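Local coordinates for periplasmic protein (Legionella pneumophila subsp. pneumophila, PDB 4FGQ) that acts as a calcium-dependent periplasmic protease, probably cleaving its substrates as a transglutaminase-like cysteine proteinase, at residues L16-S19 against T24-R27; T29-L34 against Y94-A99; K49-F54 against L135-L140; F57-D62 against E87-I92. One frame throughout, in Å; residues are numbered along the deposited sequence. Where two conformers were deposited one is given.

Overall arrangement
From the N terminus, interaction 1 closes first, a short local loop between helix 10-17 and the start of helix 22-38. Further along that helix interaction 2 opens, and its loop closes only on helix 86-100. Interaction 3 opens on helix 43-55 inside that loop and closes beyond it on strand 135-137, so interactions 2 and 3 cross. Interaction 4, between strand 58-59 and the beginning of helix 86-100, is nested within both. Helix 86-100 thus serves interactions 2 and 4, while interaction 3 joins the helical part to the antiparallel sheet. Phe54 touches Trp31 and Thr96 of interaction 2 and Phe89 and Ile92 of interaction 4, making one continuous core.

Interaction 1 (L16-S19 against T24-R27); sequences LAQS and TRKR
Ala17, in the last turn of helix 10-17, meets Arg25 of helix 22-38, their CA atoms 4.6 Å apart. Its methyl group lies to the flank of the second helix, CB 3.9 Å from Arg25 O; the same methyl packs on Phe28 and Thr29. The polar link runs through the backbone: Arg25 NE gives a hydrogen bond of 3.2 Å to Ala17 O. It is bent (N-H...O 138°), with the donor above the carbonyl plane and the oxygen tilted from the plane of the guanidinium. On its way there the arginine passes close to the same oxygen, CG lying 3.3 Å from Ala17 O. CG stands anti to the backbone N of Arg25 (chi1 171°), and a bend at chi3 then turns the planar group along the preceding helix end.

Gln18 follows with its CB directed away from helix 22-38, yet a bend at chi2 folds the amide back over the guanidinium. OE1 sits 3.5 Å from Arg25 CZ, above the centre of one face, and the two planar groups are inclined at 47°. Gln18 O lies 3.2 Å from Arg25 NH2. Arg25 NE also has a weak hydrogen bond to Tyr20 O, so the carbonyls of Ala17 and Tyr20 share one N-H. The chain folds back through a short connection between consecutive helices, as in a helical hairpin, with an arginine of the second helix reaching a carbonyl in the last turn of the first.

Interaction 2 (T29-L34 against Y94-A99); sequences TAWGNL and YFTLVA
Trp31 and Thr96 form the tight centre of the contact between helices 22-38 and 86-100, the indole N-H reaching across to the threonine hydroxyl. The hydrogen bond from Trp31 NE1 to Thr96 OG1 is 3.0 Å long and fairly straight, at 155°. The oxygen stands at the edge of the indole, tilted 16° out of its plane, and Thr96 CG2 lies at that edge too, 3.9 Å from NE1. CG of Trp31 is anti to the backbone N (chi1 -176°), which extends the ring into the interface and spans a gap of 8.6 Å between the CA atoms of the two residues. Thr96 OG1 is also bonded to Ile92 O one turn earlier, so the buried hydroxyl accepts from the indole and donates along its own helix.

These helices belong to the helical part of a transglutaminase-like cysteine proteinase fold, and helix 86-100 carries calcium ligands near its start: the side chain of Asp88 lies about 12 Å from that of Thr96. Phe54 of helix 43-55 packs edge-to-face with Trp31 and also touches Thr96, so a third helix fills in beside the bond, while Pro75 and Ile79 of helix 75-81 press on the indole.

Away from this polar centre the grip is lighter. Leu34, one turn after Trp31 and partly exposed, brings CD2 to 4.0 Å from Thr96 CG2, the two side chains crossing at about a right angle. It also packs on Phe53 of helix 43-55, which is likewise partly exposed.

Interaction 3 (K49-F54 against L135-L140); sequences KVNSFF and LILDSL
Asn51 of helix 43-55 points at Leu137 of strand 135-137, and their CA atoms are 6.3 Å apart. Asn51 CB starts the contact against a methyl, 3.9 Å from Leu137 CD2. With CG anti to the backbone N (chi1 -160°), the side chain then passes across the leucine at a slant, Asn51 CG reaching 3.9 Å from Leu137 CG. At the tip the two ends of the amide differ. OD1 rests 3.4 Å from Leu137 CB and takes a hydrogen bond from Lys93 NZ of helix 86-100. ND2 donates to a water at 2.9 Å, and that water accepts a second bond, of 2.8 Å, from Asp138 N, linking the helix to the backbone of Asp138.

Beyond the water, Asp138 turns its CB away from the helix. Its OD1 receives Leu140 N at 3.0 Å (166°), an Asx turn, with the donor well above the carboxylate plane. The same OD1 is hydrogen-bonded to His121 NE2, and OD2 makes a salt bridge with Arg150. An aspartate held beside a histidine on an adjoining strand is consistent with the Cys-His-Asp triad of transglutaminase-like cysteine proteinases. Asp138 O accepts a hydrogen bond from Asn55 ND2.

The buried amide therefore has polar partners at both ends, and helix 43-55 reaches the backbone of the aspartate, not its carboxylate, through Asn55 and a water, which is consistent with a second-shell position.

Interaction 4 (F57-D62 against E87-I92); sequences FNYETD and EDFAII
The backbone of segment 57-62 runs past the first turns of helix 86-100 with 8.2 Å between the CA atoms of Tyr59 and Phe89, and Phe89 fills the gap. Its CG lies anti to the carbonyl carbon (chi1 -85°), which projects the ring outward from the helix. The leading edge of the ring meets carbonyl oxygens: Phe89 CE1 is 3.4 Å from Asn58 O, and Phe89 CZ is 3.6 Å from Phe57 O, both oxygens near the plane of the ring. Tyr59 comes over one face, its CD2 atom 3.9 Å from Phe89 CE1. The two rings meet obliquely, with centroids 5.6 Å apart and planes at 56°. Phe57 adds a more distant aliphatic touch, CB to Phe89 CZ at 4.1 Å, while its ring leads off toward Phe54 and Phe78. Phe78 also packs edge-to-face against Phe89.

Strand 58-59 pairs in parallel with strand 83-84, just before calcium ligand Asp85, so the aromatic contact ties that short sheet to the helix bearing two further ligands, Glu87 and Asp88; no calcium is bound in this model. Near them Glu60 OE1 lies 4.8 Å from Asp88 OD2, which accepts from Asp85 N. Lys73, its NZ in a salt bridge with Glu60 and its backbone N bonded to Asp88 OD1, probably offsets the nearby negative charge while the calcium site is empty. The ring edge, where aromatic hydrogens carry slight positive charge, faces two carbonyl oxygens, so the contact is probably a little electrostatic as well as apolar.

Interaction 1 (L16-S19 against T24-R27)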
loop_
_atom_site.group_PDB
_atom_site.type_symbol
_atom_site.label_atom_id
_atom_site.label_comp_id
_atom_site.label_asym_id
_atom_site.label_seq_id
_atom_site.Cartn_x
_atom_site.Cartn_y
_atom_site.Cartn_z
ATOM N N LEU A 16 -7.065 5.199 -18.078
ATOM C CA LEU A 16 -6.632 3.814 -18.032
ATOM C C LEU A 16 -7.848 2.902 -18.155
ATOM O O LEU A 16 -7.823 1.928 -18.903
ATOM C CB LEU A 16 -5.870 3.524 -16.735
ATOM C CG LEU A 16 -4.359 3.757 -16.784
ATOM C CD1 LEU A 16 -3.779 3.900 -15.387
ATOM C CD2 LEU A 16 -3.684 2.617 -17.521
ATOM N N ALA A 17 -8.916 3.240 -17.431
ATOM C CA ALA A 17 -10.128 2.421 -17.419
ATOM C C ALA A 17 -10.636 2.139 -18.829
ATOM O O ALA A 17 -10.985 1.002 -19.154
ATOM C CB ALA A 17 -11.214 3.082 -16.594
ATOM N N GLN A 18 -10.664 3.174 -19.662
ATOM C CA GLN A 18 -11.194 3.043 -21.019
ATOM C C GLN A 18 -10.320 2.216 -21.965
ATOM O O GLN A 18 -10.766 1.827 -23.045
ATOM C CB GLN A 18 -11.509 4.418 -21.617
ATOM C CG GLN A 18 -12.718 5.083 -20.968
ATOM C CD GLN A 18 -13.848 4.096 -20.693
ATOM O OE1 GLN A 18 -14.466 3.562 -21.618
ATOM N NE2 GLN A 18 -14.112 3.842 -19.412
ATOM N N SER A 19 -9.088 1.935 -21.558
ATOM C CA SER A 19 -8.191 1.109 -22.356
ATOM C C SER A 19 -8.366 -0.374 -22.037
ATOM O O SER A 19 -7.878 -1.235 -22.763
ATOM C CB SER A 19 -6.738 1.525 -22.125
ATOM O OG SER A 19 -6.548 2.880 -22.482
ATOM N N THR A 24 -11.880 -5.569 -15.389
ATOM C CA THR A 24 -10.664 -4.774 -15.222
ATOM C C THR A 24 -10.998 -3.296 -15.375
ATOM O O THR A 24 -10.563 -2.477 -14.568
ATOM C CB THR A 24 -9.576 -5.171 -16.228
ATOM O OG1 THR A 24 -9.295 -6.570 -16.088
ATOM C CG2 THR A 24 -8.296 -4.371 -15.972
ATOM N N ARG A 25 -11.782 -2.966 -16.398
ATOM C CA ARG A 25 -12.241 -1.593 -16.583
ATOM C C ARG A 25 -12.993 -1.124 -15.347
ATOM O O ARG A 25 -12.759 -0.022 -14.852
ATOM C CB ARG A 25 -13.137 -1.471 -17.820
ATOM C CG ARG A 25 -13.819 -0.108 -17.951
ATOM C CD ARG A 25 -14.620 -0.002 -19.247
ATOM N NE ARG A 25 -13.757 -0.053 -20.428
ATOM C CZ ARG A 25 -14.189 0.036 -21.685
ATOM N NH1 ARG A 25 -15.483 0.179 -21.936
ATOM N NH2 ARG A 25 -13.324 -0.023 -22.694
ATOM N N LYS A 26 -13.887 -1.976 -14.843
ATOM C CA LYS A 26 -14.655 -1.661 -13.640
ATOM C C LYS A 26 -13.774 -1.413 -12.422
ATOM O O LYS A 26 -14.115 -0.590 -11.582
ATOM C CB LYS A 26 -15.666 -2.765 -13.318
ATOM C CG LYS A 26 -16.841 -2.833 -14.277
ATOM C CD LYS A 26 -17.861 -3.846 -13.798
ATOM C CE LYS A 26 -19.159 -3.716 -14.565
ATOM N NZ LYS A 26 -18.913 -3.483 -16.009
ATOM N N ARG A 27 -12.663 -2.135 -12.305
ATOM C CA ARG A 27 -11.766 -1.940 -11.170
ATOM C C ARG A 27 -11.087 -0.572 -11.225
ATOM O O ARG A 27 -10.940 0.093 -10.198
ATOM C CB ARG A 27 -10.720 -3.062 -11.067
ATOM C CG ARG A 27 -11.298 -4.392 -10.592
ATOM C CD ARG A 27 -10.217 -5.392 -10.144
ATOM N NE ARG A 27 -9.256 -5.761 -11.191
ATOM C CZ ARG A 27 -9.453 -6.689 -12.122
ATOM N NH1 ARG A 27 -10.600 -7.362 -12.185
ATOM N NH2 ARG A 27 -8.496 -6.941 -13.008
#

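Interaction 2 (T29-L34 against Y94-A99)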
loop_
_atom_site.group_PDB
_atom_site.type_symbol
_atom_site.label_atom_id
_atom_site.label_comp_id
_atom_site.label_asym_id
_atom_site.label_seq_id
_atom_site.Cartn_x
_atom_site.Cartn_y
_atom_site.Cartn_z
ATOM N N THR A 29 -12.272 2.141 -12.740
ATOM C CA THR A 29 -13.303 3.138 -12.455
ATOM C C THR A 29 -13.613 3.208 -10.966
ATOM O O THR A 29 -13.791 4.296 -10.404
ATOM C CB THR A 29 -14.587 2.844 -13.245
ATOM O OG1 THR A 29 -14.308 2.967 -14.648
ATOM C CG2 THR A 29 -15.693 3.822 -12.864
ATOM N N ALA A 30 -13.651 2.047 -10.320
ATOM C CA ALA A 30 -13.915 1.979 -8.888
ATOM C C ALA A 30 -12.808 2.624 -8.061
ATOM O O ALA A 30 -13.081 3.283 -7.055
ATOM C CB ALA A 30 -14.125 0.529 -8.467
ATOM N N TRP A 31 -11.565 2.429 -8.491
ATOM C CA TRP A 31 -10.397 3.024 -7.844
ATOM C C TRP A 31 -10.466 4.550 -7.956
ATOM O O TRP A 31 -10.241 5.268 -6.974
ATOM C CB TRP A 31 -9.140 2.492 -8.526
ATOM C CG TRP A 31 -7.840 2.919 -7.941
ATOM C CD1 TRP A 31 -7.594 3.341 -6.664
ATOM C CD2 TRP A 31 -6.586 2.947 -8.627
ATOM N NE1 TRP A 31 -6.250 3.643 -6.520
ATOM C CE2 TRP A 31 -5.619 3.407 -7.708
ATOM C CE3 TRP A 31 -6.193 2.635 -9.933
ATOM C CZ2 TRP A 31 -4.277 3.557 -8.062
ATOM C CZ3 TRP A 31 -4.858 2.786 -10.276
ATOM C CH2 TRP A 31 -3.922 3.241 -9.347
ATOM N N GLY A 32 -10.767 5.037 -9.153
ATOM C CA GLY A 32 -10.908 6.470 -9.372
ATOM C C GLY A 32 -12.045 7.050 -8.548
ATOM O O GLY A 32 -11.899 8.121 -7.952
ATOM N N ASN A 33 -13.184 6.354 -8.516
ATOM C CA ASN A 33 -14.319 6.822 -7.724
ATOM C C ASN A 33 -13.977 6.843 -6.231
ATOM O O ASN A 33 -14.388 7.759 -5.515
ATOM C CB ASN A 33 -15.575 5.986 -7.990
ATOM C CG ASN A 33 -16.140 6.202 -9.389
ATOM O OD1 ASN A 33 -15.821 7.187 -10.056
ATOM N ND2 ASN A 33 -16.997 5.286 -9.831
ATOM N N LEU A 34 -13.212 5.849 -5.771
ATOM C CA LEU A 34 -12.754 5.806 -4.380
ATOM C C LEU A 34 -11.955 7.053 -4.043
ATOM O O LEU A 34 -12.221 7.732 -3.033
ATOM C CB LEU A 34 -11.886 4.559 -4.138
ATOM C CG LEU A 34 -11.197 4.448 -2.772
ATOM C CD1 LEU A 34 -12.185 3.997 -1.721
ATOM C CD2 LEU A 34 -10.015 3.490 -2.834
ATOM N N TYR A 94 -0.716 2.843 -0.044
ATOM C CA TYR A 94 0.129 4.017 0.149
ATOM C C TYR A 94 -0.150 5.073 -0.923
ATOM O O TYR A 94 -0.480 6.215 -0.607
ATOM C CB TYR A 94 1.616 3.632 0.156
ATOM C CG TYR A 94 2.538 4.829 -0.001
ATOM C CD1 TYR A 94 2.796 5.681 1.068
ATOM C CD2 TYR A 94 3.123 5.118 -1.228
ATOM C CE1 TYR A 94 3.648 6.797 0.913
ATOM C CE2 TYR A 94 3.946 6.216 -1.396
ATOM C CZ TYR A 94 4.204 7.053 -0.327
ATOM O OH TYR A 94 5.030 8.137 -0.519
ATOM N N PHE A 95 -0.025 4.702 -2.192
ATOM C CA PHE A 95 -0.199 5.693 -3.255
ATOM C C PHE A 95 -1.613 6.263 -3.278
ATOM O O PHE A 95 -1.819 7.447 -3.566
ATOM C CB PHE A 95 0.203 5.124 -4.621
ATOM C CG PHE A 95 1.683 5.127 -4.846
ATOM C CD1 PHE A 95 2.367 6.330 -4.995
ATOM C CD2 PHE A 95 2.398 3.937 -4.887
ATOM C CE1 PHE A 95 3.744 6.351 -5.199
ATOM C CE2 PHE A 95 3.776 3.944 -5.090
ATOM C CZ PHE A 95 4.452 5.153 -5.245
ATOM N N THR A 96 -2.587 5.435 -2.940
ATOM C CA THR A 96 -3.973 5.881 -2.974
ATOM C C THR A 96 -4.235 6.873 -1.843
ATOM O O THR A 96 -4.898 7.889 -2.046
ATOM C CB THR A 96 -4.933 4.693 -2.880
ATOM O OG1 THR A 96 -4.698 3.825 -3.993
ATOM C CG2 THR A 96 -6.384 5.160 -2.932
ATOM N N LEU A 97 -3.680 6.597 -0.662
ATOM C CA LEU A 97 -3.827 7.525 0.466
ATOM C C LEU A 97 -3.158 8.867 0.189
ATOM O O LEU A 97 -3.700 9.914 0.547
ATOM C CB LEU A 97 -3.322 6.896 1.768
ATOM C CG LEU A 97 -4.374 5.922 2.332
ATOM C CD1 LEU A 97 -3.724 4.929 3.293
ATOM C CD2 LEU A 97 -5.509 6.702 3.045
ATOM N N VAL A 98 -1.994 8.849 -0.450
ATOM C CA VAL A 98 -1.342 10.098 -0.849
ATOM C C VAL A 98 -2.254 10.854 -1.819
ATOM O O VAL A 98 -2.440 12.068 -1.704
ATOM C CB VAL A 98 0.054 9.837 -1.461
ATOM C CG1 VAL A 98 0.608 11.108 -2.106
ATOM C CG2 VAL A 98 1.006 9.293 -0.387
ATOM N N ALA A 99 -2.871 10.119 -2.743
ATOM C CA ALA A 99 -3.770 10.723 -3.726
ATOM C C ALA A 99 -5.001 11.397 -3.116
ATOM O O ALA A 99 -5.509 12.373 -3.676
ATOM C CB ALA A 99 -4.205 9.686 -4.782
#

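Interaction 3 (K49-F54 against L135-L140)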
loop_
_atom_site.group_PDB
_atom_site.type_symbol
_atom_site.label_atom_id
_atom_site.label_comp_id
_atom_site.label_asym_id
_atom_site.label_seq_id
_atom_site.Cartn_x
_atom_site.Cartn_y
_atom_site.Cartn_z
ATOM N N LYS A 49 -11.298 3.353 4.615
ATOM C CA LYS A 49 -11.898 3.004 3.333
ATOM C C LYS A 49 -10.866 2.613 2.270
ATOM O O LYS A 49 -11.127 1.734 1.452
ATOM C CB LYS A 49 -12.855 4.108 2.861
ATOM C CG LYS A 49 -14.092 4.189 3.738
ATOM C CD LYS A 49 -15.092 5.227 3.237
ATOM C CE LYS A 49 -16.305 5.287 4.165
ATOM N NZ LYS A 49 -17.311 6.316 3.754
ATOM N N VAL A 50 -9.678 3.218 2.286
ATOM C CA VAL A 50 -8.628 2.744 1.388
ATOM C C VAL A 50 -8.225 1.333 1.810
ATOM O O VAL A 50 -8.056 0.426 0.974
ATOM C CB VAL A 50 -7.411 3.688 1.384
ATOM C CG1 VAL A 50 -6.256 3.075 0.562
ATOM C CG2 VAL A 50 -7.819 5.027 0.802
ATOM N N ASN A 51 -8.106 1.130 3.117
ATOM C CA ASN A 51 -7.743 -0.195 3.638
ATOM C C ASN A 51 -8.757 -1.264 3.216
ATOM O O ASN A 51 -8.385 -2.295 2.646
ATOM C CB ASN A 51 -7.618 -0.144 5.165
ATOM C CG ASN A 51 -6.811 -1.293 5.731
ATOM O OD1 ASN A 51 -5.747 -1.651 5.202
ATOM N ND2 ASN A 51 -7.310 -1.876 6.828
ATOM N N SER A 52 -10.035 -1.009 3.476
ATOM C CA SER A 52 -11.086 -1.991 3.192
ATOM C C SER A 52 -11.314 -2.203 1.694
ATOM O O SER A 52 -11.601 -3.331 1.250
ATOM C CB SER A 52 -12.388 -1.626 3.920
ATOM O OG SER A 52 -12.968 -0.421 3.426
ATOM N N PHE A 53 -11.174 -1.134 0.907
ATOM C CA PHE A 53 -11.328 -1.251 -0.543
ATOM C C PHE A 53 -10.311 -2.233 -1.089
ATOM O O PHE A 53 -10.662 -3.153 -1.824
ATOM C CB PHE A 53 -11.143 0.105 -1.246
ATOM C CG PHE A 53 -11.325 0.033 -2.748
ATOM C CD1 PHE A 53 -12.586 0.069 -3.309
ATOM C CD2 PHE A 53 -10.226 -0.062 -3.591
ATOM C CE1 PHE A 53 -12.752 0.000 -4.694
ATOM C CE2 PHE A 53 -10.383 -0.136 -4.966
ATOM C CZ PHE A 53 -11.646 -0.103 -5.520
ATOM N N PHE A 54 -9.048 -2.032 -0.741
ATOM C CA PHE A 54 -8.022 -2.909 -1.304
ATOM C C PHE A 54 -7.980 -4.279 -0.666
ATOM O O PHE A 54 -7.541 -5.230 -1.305
ATOM C CB PHE A 54 -6.660 -2.207 -1.318
ATOM C CG PHE A 54 -6.593 -1.147 -2.367
ATOM C CD1 PHE A 54 -6.720 -1.496 -3.699
ATOM C CD2 PHE A 54 -6.517 0.196 -2.030
ATOM C CE1 PHE A 54 -6.714 -0.538 -4.696
ATOM C CE2 PHE A 54 -6.504 1.168 -3.033
ATOM C CZ PHE A 54 -6.602 0.794 -4.365
ATOM N N LEU A 135 -0.371 3.308 13.319
ATOM C CA LEU A 135 -1.529 2.450 13.096
ATOM C C LEU A 135 -1.202 1.557 11.909
ATOM O O LEU A 135 -0.632 2.024 10.917
ATOM C CB LEU A 135 -2.746 3.312 12.795
ATOM C CG LEU A 135 -3.103 4.336 13.866
ATOM C CD1 LEU A 135 -4.449 4.993 13.527
ATOM C CD2 LEU A 135 -3.150 3.683 15.226
ATOM N N ILE A 136 -1.551 0.275 12.008
ATOM C CA ILE A 136 -1.140 -0.705 11.016
ATOM C C ILE A 136 -2.272 -1.074 10.058
ATOM O O ILE A 136 -3.311 -1.609 10.470
ATOM C CB ILE A 136 -0.615 -1.994 11.698
ATOM C CG1 ILE A 136 0.518 -1.680 12.686
ATOM C CG2 ILE A 136 -0.163 -2.983 10.646
ATOM C CD1 ILE A 136 1.746 -1.066 12.044
ATOM N N LEU A 137 -2.068 -0.787 8.775
ATOM C CA LEU A 137 -3.012 -1.157 7.719
ATOM C C LEU A 137 -2.481 -2.436 7.066
ATOM O O LEU A 137 -1.455 -2.411 6.355
ATOM C CB LEU A 137 -3.120 -0.043 6.677
ATOM C CG LEU A 137 -4.056 1.118 7.033
ATOM C CD1 LEU A 137 -3.463 1.999 8.148
ATOM C CD2 LEU A 137 -4.358 1.950 5.784
ATOM N N ASP A 138 -3.176 -3.547 7.319
ATOM C CA ASP A 138 -2.707 -4.884 6.973
ATOM C C ASP A 138 -3.643 -5.488 5.948
ATOM O O ASP A 138 -4.788 -5.047 5.815
ATOM C CB ASP A 138 -2.712 -5.733 8.252
ATOM C CG ASP A 138 -1.815 -6.948 8.174
ATOM O OD1 ASP A 138 -1.484 -7.391 7.061
ATOM O OD2 ASP A 138 -1.465 -7.470 9.254
ATOM N N SER A 139 -3.139 -6.483 5.223
ATOM C CA SER A 139 -3.921 -7.267 4.278
ATOM C C SER A 139 -4.418 -8.590 4.887
ATOM O O SER A 139 -5.240 -9.281 4.285
ATOM C CB SER A 139 -3.074 -7.567 3.032
ATOM O OG SER A 139 -1.760 -7.966 3.402
ATOM N N LEU A 140 -3.911 -8.937 6.064
ATOM C CA LEU A 140 -4.335 -10.155 6.770
ATOM C C LEU A 140 -5.014 -9.853 8.109
ATOM O O LEU A 140 -5.052 -10.694 9.013
ATOM C CB LEU A 140 -3.139 -11.100 6.999
ATOM C CG LEU A 140 -2.461 -11.653 5.749
ATOM C CD1 LEU A 140 -1.284 -12.538 6.155
ATOM C CD2 LEU A 140 -3.449 -12.454 4.909
HETATM O O HOH W 1 -5.722 -3.617 8.557
#

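Interaction 4 (F57-D62 against E87-I92)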
loop_
_atom_site.group_PDB
_atom_site.type_symbol
_atom_site.label_atom_id
_atom_site.label_comp_id
_atom_site.label_asym_id
_atom_site.label_seq_id
_atom_site.Cartn_x
_atom_site.Cartn_y
_atom_site.Cartn_z
ATOM N N PHE A 57 -9.263 -7.471 -2.618
ATOM C CA PHE A 57 -8.619 -7.996 -3.835
ATOM C C PHE A 57 -7.960 -9.368 -3.592
ATOM O O PHE A 57 -7.894 -9.841 -2.458
ATOM C CB PHE A 57 -7.563 -6.996 -4.357
ATOM C CG PHE A 57 -8.134 -5.793 -5.082
ATOM C CD1 PHE A 57 -8.908 -4.860 -4.426
ATOM C CD2 PHE A 57 -7.822 -5.569 -6.413
ATOM C CE1 PHE A 57 -9.426 -3.755 -5.102
ATOM C CE2 PHE A 57 -8.321 -4.467 -7.090
ATOM C CZ PHE A 57 -9.125 -3.554 -6.424
ATOM N N ASN A 58 -7.495 -10.013 -4.662
ATOM C CA ASN A 58 -6.839 -11.317 -4.572
ATOM C C ASN A 58 -5.491 -11.224 -3.865
ATOM O O ASN A 58 -4.633 -10.440 -4.268
ATOM C CB ASN A 58 -6.621 -11.893 -5.975
ATOM C CG ASN A 58 -7.902 -12.388 -6.607
ATOM O OD1 ASN A 58 -8.744 -12.973 -5.934
ATOM N ND2 ASN A 58 -8.052 -12.165 -7.910
ATOM N N TYR A 59 -5.295 -12.034 -2.827
ATOM C CA TYR A 59 -4.041 -12.054 -2.081
ATOM C C TYR A 59 -3.147 -13.186 -2.590
ATOM O O TYR A 59 -3.513 -14.358 -2.504
ATOM C CB TYR A 59 -4.349 -12.254 -0.601
ATOM C CG TYR A 59 -3.164 -12.151 0.329
ATOM C CD1 TYR A 59 -2.453 -13.290 0.704
ATOM C CD2 TYR A 59 -2.778 -10.928 0.852
ATOM C CE1 TYR A 59 -1.373 -13.192 1.582
ATOM C CE2 TYR A 59 -1.721 -10.824 1.720
ATOM C CZ TYR A 59 -1.019 -11.960 2.075
ATOM O OH TYR A 59 0.033 -11.832 2.944
ATOM N N GLU A 60 -1.978 -12.825 -3.119
ATOM C CA GLU A 60 -1.073 -13.793 -3.730
ATOM C C GLU A 60 0.069 -14.132 -2.782
ATOM O O GLU A 60 0.514 -13.291 -1.998
ATOM C CB GLU A 60 -0.509 -13.213 -5.035
ATOM C CG GLU A 60 -1.579 -12.945 -6.083
ATOM C CD GLU A 60 -1.062 -12.216 -7.322
ATOM O OE1 GLU A 60 0.123 -11.808 -7.347
ATOM O OE2 GLU A 60 -1.855 -12.051 -8.276
ATOM N N THR A 61 0.526 -15.381 -2.856
ATOM C CA THR A 61 1.723 -15.816 -2.155
ATOM C C THR A 61 2.506 -16.709 -3.102
ATOM O O THR A 61 1.934 -17.318 -4.012
ATOM C CB THR A 61 1.394 -16.649 -0.898
ATOM O OG1 THR A 61 0.530 -17.735 -1.262
ATOM C CG2 THR A 61 0.726 -15.809 0.161
ATOM N N ASP A 62 3.814 -16.798 -2.878
ATOM C CA ASP A 62 4.634 -17.753 -3.594
ATOM C C ASP A 62 4.224 -19.159 -3.166
ATOM O O ASP A 62 4.154 -19.452 -1.974
ATOM C CB ASP A 62 6.110 -17.515 -3.262
ATOM C CG ASP A 62 7.041 -18.341 -4.125
ATOM O OD1 ASP A 62 7.338 -19.496 -3.749
ATOM O OD2 ASP A 62 7.477 -17.836 -5.183
ATOM N N GLU A 87 3.074 -7.091 -0.010
ATOM C CA GLU A 87 3.847 -5.899 -0.321
ATOM C C GLU A 87 3.067 -5.059 -1.334
ATOM O O GLU A 87 2.961 -3.829 -1.206
ATOM C CB GLU A 87 5.241 -6.297 -0.834
ATOM C CG GLU A 87 5.974 -7.261 0.122
ATOM C CD GLU A 87 7.321 -7.740 -0.401
ATOM O OE1 GLU A 87 7.545 -7.718 -1.633
ATOM O OE2 GLU A 87 8.165 -8.146 0.428
ATOM N N ASP A 88 2.484 -5.729 -2.325
ATOM C CA ASP A 88 1.697 -5.038 -3.344
ATOM C C ASP A 88 0.459 -4.351 -2.764
ATOM O O ASP A 88 0.105 -3.250 -3.191
ATOM C CB ASP A 88 1.286 -5.995 -4.468
ATOM C CG ASP A 88 2.468 -6.766 -5.052
ATOM O OD1 ASP A 88 3.599 -6.227 -5.122
ATOM O OD2 ASP A 88 2.273 -7.930 -5.459
ATOM N N PHE A 89 -0.197 -4.989 -1.792
ATOM C CA PHE A 89 -1.344 -4.365 -1.118
ATOM C C PHE A 89 -0.910 -3.089 -0.408
ATOM O O PHE A 89 -1.590 -2.056 -0.472
ATOM C CB PHE A 89 -1.950 -5.306 -0.066
ATOM C CG PHE A 89 -2.961 -6.293 -0.608
ATOM C CD1 PHE A 89 -2.574 -7.321 -1.459
ATOM C CD2 PHE A 89 -4.289 -6.232 -0.202
ATOM C CE1 PHE A 89 -3.492 -8.242 -1.934
ATOM C CE2 PHE A 89 -5.215 -7.165 -0.667
ATOM C CZ PHE A 89 -4.814 -8.163 -1.548
ATOM N N ALA A 90 0.222 -3.153 0.285
ATOM C CA ALA A 90 0.693 -1.990 1.035
ATOM C C ALA A 90 1.059 -0.837 0.101
ATOM O O ALA A 90 0.796 0.333 0.403
ATOM C CB ALA A 90 1.879 -2.367 1.921
ATOM N N ILE A 91 1.642 -1.180 -1.041
ATOM C CA ILE A 91 2.054 -0.183 -2.025
ATOM C C ILE A 91 0.872 0.582 -2.630
ATOM O O ILE A 91 0.886 1.817 -2.682
ATOM C CB ILE A 91 2.934 -0.818 -3.119
ATOM C CG1 ILE A 91 4.292 -1.220 -2.529
ATOM C CG2 ILE A 91 3.076 0.138 -4.307
ATOM C CD1 ILE A 91 5.075 -2.201 -3.405
ATOM N N ILE A 92 -0.168 -0.126 -3.060
ATOM C CA ILE A 92 -1.309 0.570 -3.643
ATOM C C ILE A 92 -2.086 1.365 -2.589
ATOM O O ILE A 92 -2.592 2.455 -2.877
ATOM C CB ILE A 92 -2.216 -0.347 -4.521
ATOM C CG1 ILE A 92 -3.271 0.500 -5.239
ATOM C CG2 ILE A 92 -2.869 -1.440 -3.688
ATOM C CD1 ILE A 92 -3.873 -0.171 -6.470
#